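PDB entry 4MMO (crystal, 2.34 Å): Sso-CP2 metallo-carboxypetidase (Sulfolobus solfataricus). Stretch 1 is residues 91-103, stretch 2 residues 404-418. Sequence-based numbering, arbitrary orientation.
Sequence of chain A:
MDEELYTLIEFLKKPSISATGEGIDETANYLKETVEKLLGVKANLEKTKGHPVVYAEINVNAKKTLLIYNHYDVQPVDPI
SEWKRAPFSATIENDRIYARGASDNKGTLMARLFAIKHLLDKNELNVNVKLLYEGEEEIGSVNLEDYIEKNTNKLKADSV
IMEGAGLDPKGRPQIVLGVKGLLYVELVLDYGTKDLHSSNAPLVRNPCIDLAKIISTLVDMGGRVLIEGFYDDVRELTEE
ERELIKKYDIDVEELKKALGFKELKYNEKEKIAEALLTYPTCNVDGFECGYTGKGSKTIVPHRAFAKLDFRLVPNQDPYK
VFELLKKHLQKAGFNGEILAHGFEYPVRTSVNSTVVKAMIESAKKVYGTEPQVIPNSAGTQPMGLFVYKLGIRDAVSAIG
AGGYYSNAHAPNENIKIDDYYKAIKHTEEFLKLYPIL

Stretch 1, residues 91-103: TIENDRIYARGAS
Stretch 2, residues 404-418: YYSNAHAPNENIKID

Stretch 1 supplies a hairpin and stretch 2 adds a third strand to it. The hairpin runs out through a strand containing Thr 91 and Ile 92, reverses in a type I' turn from Glu 93 to Arg 96, with Asn 94 and Asp 95 both left-handed (phi/psi 59/39 and 57/30), and returns as strand 96-98. The pair Glu 93 N to Arg 96 O (2.9 Å) and Arg 96 N to Glu 93 O (3.1 Å) closes the turn.

Strand 414-416 lies along the free edge of 96-98, antiparallel at 167°, with the axes 4.6 Å apart at closest approach. By CA-CA spacing, Arg 96 faces Lys 416 (4.3 Å) and Tyr 98 faces Asn 414 (4.4 Å) as non-hydrogen-bonded pairs, while Ile 97 and Ile 415 (5.5 Å) form the hydrogen-bonded pair between them. Ile 97 N donates to Ile 415 O (3.0 Å), and Ile 415 N to Ile 97 O (3.2 Å). Beyond these, Ile 417 N gives to Asp 95 O (2.9 Å), and Ala 99 N makes a weak bond to Glu 413 O (2.9 Å, 130°). Asp 95 O also accepts from a water at 2.9 Å, which accepts from Asp 418 N (2.9 Å), tying the turn to the start of the helix that follows the N-cap residue Lys 416.

Arg 96, Tyr 98, Asn 414 and Lys 416 share one face of the sheet. Asn 414 (chi1 p) lays CB over the Tyr 98 ring (chi1 m, chi2 86°), 3.8 Å from its centroid, a CH-pi contact; Asn 414 ND2 donates to Asn 412 O (3.2 Å). The extended Arg 96 (m, t, t) has Tyr 405 CD1 over one guanidinium face, 3.8 Å from NH1. Tyr 405 OH accepts from Lys 416 N (2.8 Å), filling a backbone donor that the neighboring strand leaves free.

Ile 97 and Ile 415 point to the other face. Ile 97 CG1 meets Ile 417 CG1 at 3.7 Å, Ile 417 CD1 touches Ile 92 CG2 at 3.9 Å, and Ile 415 CG2 (chi1 p) packs on Ala 102 CB at 3.9 Å.

Beyond the strand, Glu 413 (t, t, chi3 -13°) sends its carboxylate into the type II turn from Ala 99 to Ala 102. Glu 413 OE1 accepts from Gly 101 N (2.9 Å) and from Arg 100 NH1 (2.9 Å, a salt bridge); Glu 413 OE2 accepts from Ser 103 N (2.7 Å). Ala 102 N is 2.8 Å from Glu 413 OE2 but poorly angled, and bonds instead to Ala 99 O (3.3 Å). Gly 101, at phi 96°, would jam a CB against the preceding carbonyl. Arg 100 (t, p, p) curls back so that NH1 also donates to Ala 410 O (3.0 Å); its NE is satisfied elsewhere in the structure. Ser 406 OG donates to Asn 414 O (2.9 Å), and Asn 414 N to Ser 406 O (2.9 Å).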

# COMPACT_ATOMS: atom_id res chain seq x y z
N THR A 91 -13.48 19.61 -26.03
CA THR A 91 -14.34 20.78 -25.94
C THR A 91 -13.52 22.04 -26.08
O THR A 91 -12.45 22.17 -25.49
CB THR A 91 -15.07 20.81 -24.58
OG1 THR A 91 -15.97 19.70 -24.50
CG2 THR A 91 -15.84 22.11 -24.39
N ILE A 92 -14.03 22.99 -26.86
CA ILE A 92 -13.41 24.29 -27.00
C ILE A 92 -14.07 25.27 -26.03
O ILE A 92 -15.29 25.44 -26.05
CB ILE A 92 -13.52 24.84 -28.44
CG1 ILE A 92 -12.82 23.89 -29.41
CG2 ILE A 92 -12.91 26.23 -28.53
CD1 ILE A 92 -13.07 24.20 -30.87
N GLU A 93 -13.26 25.90 -25.20
CA GLU A 93 -13.75 26.88 -24.25
C GLU A 93 -12.59 27.75 -23.77
O GLU A 93 -11.52 27.25 -23.45
CB GLU A 93 -14.42 26.19 -23.06
CG GLU A 93 -15.14 27.13 -22.11
CD GLU A 93 -16.06 26.42 -21.14
OE1 GLU A 93 -16.21 25.18 -21.25
OE2 GLU A 93 -16.64 27.10 -20.27
N ASN A 94 -12.83 29.06 -23.72
CA ASN A 94 -11.80 30.02 -23.33
C ASN A 94 -10.60 29.94 -24.27
O ASN A 94 -9.45 30.03 -23.83
CB ASN A 94 -11.35 29.78 -21.89
CG ASN A 94 -12.51 29.50 -20.95
OD1 ASN A 94 -12.51 28.50 -20.24
ND2 ASN A 94 -13.51 30.38 -20.96
N ASP A 95 -10.87 29.75 -25.56
CA ASP A 95 -9.82 29.65 -26.57
C ASP A 95 -8.83 28.53 -26.25
O ASP A 95 -7.64 28.61 -26.60
CB ASP A 95 -9.09 30.98 -26.73
CG ASP A 95 -9.98 32.07 -27.31
OD1 ASP A 95 -10.21 32.05 -28.54
OD2 ASP A 95 -10.45 32.93 -26.54
N ARG A 96 -9.33 27.49 -25.58
CA ARG A 96 -8.52 26.33 -25.23
C ARG A 96 -9.26 25.06 -25.62
O ARG A 96 -10.49 25.06 -25.70
CB ARG A 96 -8.25 26.31 -23.73
CG ARG A 96 -7.36 27.43 -23.24
CD ARG A 96 -7.13 27.35 -21.75
NE ARG A 96 -6.37 28.50 -21.26
CZ ARG A 96 -5.70 28.53 -20.11
NH1 ARG A 96 -5.68 27.46 -19.31
NH2 ARG A 96 -5.05 29.62 -19.75
N ILE A 97 -8.51 24.00 -25.88
CA ILE A 97 -9.09 22.70 -26.18
C ILE A 97 -8.88 21.80 -24.97
O ILE A 97 -7.76 21.66 -24.50
CB ILE A 97 -8.41 22.04 -27.39
CG1 ILE A 97 -8.47 22.96 -28.60
CG2 ILE A 97 -9.09 20.71 -27.71
CD1 ILE A 97 -7.60 22.50 -29.75
N TYR A 98 -9.96 21.19 -24.48
CA TYR A 98 -9.89 20.36 -23.29
C TYR A 98 -10.02 18.88 -23.63
O TYR A 98 -11.10 18.40 -23.95
CB TYR A 98 -10.98 20.76 -22.29
CG TYR A 98 -10.70 22.08 -21.61
CD1 TYR A 98 -11.07 23.28 -22.19
CD2 TYR A 98 -10.04 22.11 -20.38
CE1 TYR A 98 -10.80 24.49 -21.56
CE2 TYR A 98 -9.77 23.31 -19.75
CZ TYR A 98 -10.15 24.49 -20.35
OH TYR A 98 -9.88 25.69 -19.72
N ALA A 99 -8.90 18.17 -23.54
CA ALA A 99 -8.90 16.73 -23.79
C ALA A 99 -7.62 16.10 -23.25
O ALA A 99 -6.57 16.73 -23.22
CB ALA A 99 -9.02 16.45 -25.28
N ARG A 100 -7.73 14.85 -22.80
CA ARG A 100 -6.55 14.05 -22.52
C ARG A 100 -5.78 13.90 -23.83
O ARG A 100 -6.35 13.55 -24.86
CB ARG A 100 -6.94 12.67 -21.97
CG ARG A 100 -5.84 11.61 -22.01
CD ARG A 100 -4.62 11.96 -21.15
NE ARG A 100 -4.82 11.67 -19.73
CZ ARG A 100 -4.96 12.58 -18.77
NH1 ARG A 100 -4.91 13.88 -19.02
NH2 ARG A 100 -5.13 12.17 -17.52
N GLY A 101 -4.48 14.19 -23.78
CA GLY A 101 -3.62 14.09 -24.95
C GLY A 101 -3.40 15.40 -25.70
O GLY A 101 -2.72 15.43 -26.72
N ALA A 102 -3.98 16.49 -25.20
CA ALA A 102 -3.88 17.77 -25.88
C ALA A 102 -2.43 18.27 -25.88
O ALA A 102 -1.92 18.72 -26.90
CB ALA A 102 -4.80 18.78 -25.22
N SER A 103 -1.78 18.16 -24.73
CA SER A 103 -0.40 18.55 -24.55
C SER A 103 0.54 17.38 -24.82
O SER A 103 1.50 17.50 -25.59
CB SER A 103 -0.19 19.07 -23.13
OG SER A 103 1.17 19.39 -22.90
N TYR A 404 2.75 25.10 -19.31
CA TYR A 404 2.72 24.83 -17.87
C TYR A 404 1.28 24.71 -17.38
O TYR A 404 1.00 24.00 -16.42
CB TYR A 404 3.42 25.98 -17.14
CG TYR A 404 3.68 25.72 -15.67
CD1 TYR A 404 4.52 24.69 -15.26
CD2 TYR A 404 3.10 26.52 -14.69
CE1 TYR A 404 4.76 24.46 -13.92
CE2 TYR A 404 3.34 26.30 -13.35
CZ TYR A 404 4.17 25.27 -12.97
OH TYR A 404 4.42 25.04 -11.63
N TYR A 405 0.38 25.41 -18.06
CA TYR A 405 -1.04 25.44 -17.72
C TYR A 405 -1.75 24.15 -18.11
O TYR A 405 -2.90 23.93 -17.74
CB TYR A 405 -1.71 26.60 -18.46
CG TYR A 405 -1.59 26.47 -19.97
CD1 TYR A 405 -2.53 25.75 -20.70
CD2 TYR A 405 -0.53 27.05 -20.66
CE1 TYR A 405 -2.41 25.62 -22.07
CE2 TYR A 405 -0.41 26.92 -22.03
CZ TYR A 405 -1.35 26.21 -22.73
OH TYR A 405 -1.24 26.08 -24.10
N SER A 406 -1.06 23.30 -18.87
CA SER A 406 -1.72 22.23 -19.62
C SER A 406 -2.27 21.05 -18.81
O SER A 406 -3.10 20.30 -19.31
CB SER A 406 -0.78 21.70 -20.70
OG SER A 406 -0.67 22.61 -21.78
N ASN A 407 -1.81 20.89 -17.57
CA ASN A 407 -2.26 19.78 -16.73
C ASN A 407 -2.10 18.41 -17.40
O ASN A 407 -3.01 17.58 -17.38
CB ASN A 407 -3.72 19.99 -16.30
CG ASN A 407 -3.87 21.03 -15.21
OD1 ASN A 407 -3.03 21.15 -14.33
ND2 ASN A 407 -4.96 21.80 -15.28
N ALA A 408 -0.94 18.19 -18.02
CA ALA A 408 -0.63 16.88 -18.57
C ALA A 408 -0.42 15.89 -17.43
O ALA A 408 0.14 16.24 -16.39
CB ALA A 408 0.61 16.95 -19.45
N HIS A 409 -0.87 14.65 -17.62
CA HIS A 409 -0.80 13.64 -16.57
C HIS A 409 -1.67 14.05 -15.39
O HIS A 409 -1.32 13.83 -14.23
N ALA A 410 -2.82 14.65 -15.70
CA ALA A 410 -3.72 15.17 -14.68
C ALA A 410 -5.08 15.46 -15.32
O ALA A 410 -5.19 15.51 -16.55
CB ALA A 410 -3.14 16.43 -14.07
N PRO A 411 -6.13 15.63 -14.50
CA PRO A 411 -7.44 15.86 -15.11
C PRO A 411 -7.57 17.25 -15.72
O PRO A 411 -6.87 18.18 -15.32
CB PRO A 411 -8.41 15.70 -13.94
CG PRO A 411 -7.61 16.02 -12.74
CD PRO A 411 -6.21 15.55 -13.03
N ASN A 412 -8.47 17.38 -16.69
CA ASN A 412 -8.71 18.63 -17.40
C ASN A 412 -7.47 19.11 -18.14
O ASN A 412 -7.11 20.28 -18.09
CB ASN A 412 -9.21 19.71 -16.43
CG ASN A 412 -10.45 19.28 -15.67
OD1 ASN A 412 -11.43 18.83 -16.27
ND2 ASN A 412 -10.41 19.39 -14.35
N GLU A 413 -6.81 18.18 -18.82
CA GLU A 413 -5.69 18.53 -19.68
C GLU A 413 -6.18 19.41 -20.82
O GLU A 413 -7.25 19.17 -21.38
CB GLU A 413 -5.02 17.28 -20.25
CG GLU A 413 -3.91 17.58 -21.24
CD GLU A 413 -3.28 16.32 -21.80
OE1 GLU A 413 -3.53 15.23 -21.24
OE2 GLU A 413 -2.55 16.42 -22.81
N ASN A 414 -5.39 20.43 -21.16
CA ASN A 414 -5.78 21.35 -22.22
C ASN A 414 -4.59 22.09 -22.83
O ASN A 414 -3.53 22.18 -22.22
CB ASN A 414 -6.76 22.38 -21.67
CG ASN A 414 -6.10 23.36 -20.72
OD1 ASN A 414 -5.60 24.40 -21.14
ND2 ASN A 414 -6.09 23.03 -19.44
N ILE A 415 -4.78 22.62 -24.04
CA ILE A 415 -3.81 23.51 -24.67
C ILE A 415 -4.50 24.76 -25.22
O ILE A 415 -5.63 24.69 -25.71
CB ILE A 415 -3.01 22.81 -25.80
CG1 ILE A 415 -3.93 22.32 -26.92
CG2 ILE A 415 -2.21 21.65 -25.24
CD1 ILE A 415 -3.26 22.25 -28.25
N LYS A 416 -3.82 25.90 -25.13
CA LYS A 416 -4.32 27.12 -25.75
C LYS A 416 -4.28 26.94 -27.26
O LYS A 416 -3.28 26.47 -27.81
CB LYS A 416 -3.47 28.32 -25.34
CG LYS A 416 -3.58 28.69 -23.88
CD LYS A 416 -2.67 29.85 -23.53
CE LYS A 416 -2.54 30.02 -22.02
NZ LYS A 416 -1.58 31.10 -21.65
N ILE A 417 -5.38 27.29 -27.92
CA ILE A 417 -5.46 27.18 -29.37
C ILE A 417 -4.35 28.00 -30.03
O ILE A 417 -3.78 27.59 -31.04
CB ILE A 417 -6.86 27.60 -29.88
CG1 ILE A 417 -7.89 26.56 -29.45
CG2 ILE A 417 -6.86 27.77 -31.40
CD1 ILE A 417 -9.32 26.84 -29.90
N ASP A 418 -4.02 29.14 -29.44
CA ASP A 418 -2.96 30.00 -29.97
C ASP A 418 -1.59 29.33 -29.86
O ASP A 418 -0.72 29.54 -30.70
CB ASP A 418 -2.95 31.35 -29.25
CG ASP A 418 -4.17 32.20 -29.57
OD1 ASP A 418 -4.86 31.92 -30.57
OD2 ASP A 418 -4.43 33.17 -28.82
O HOH W 1 -5.66 30.53 -27.43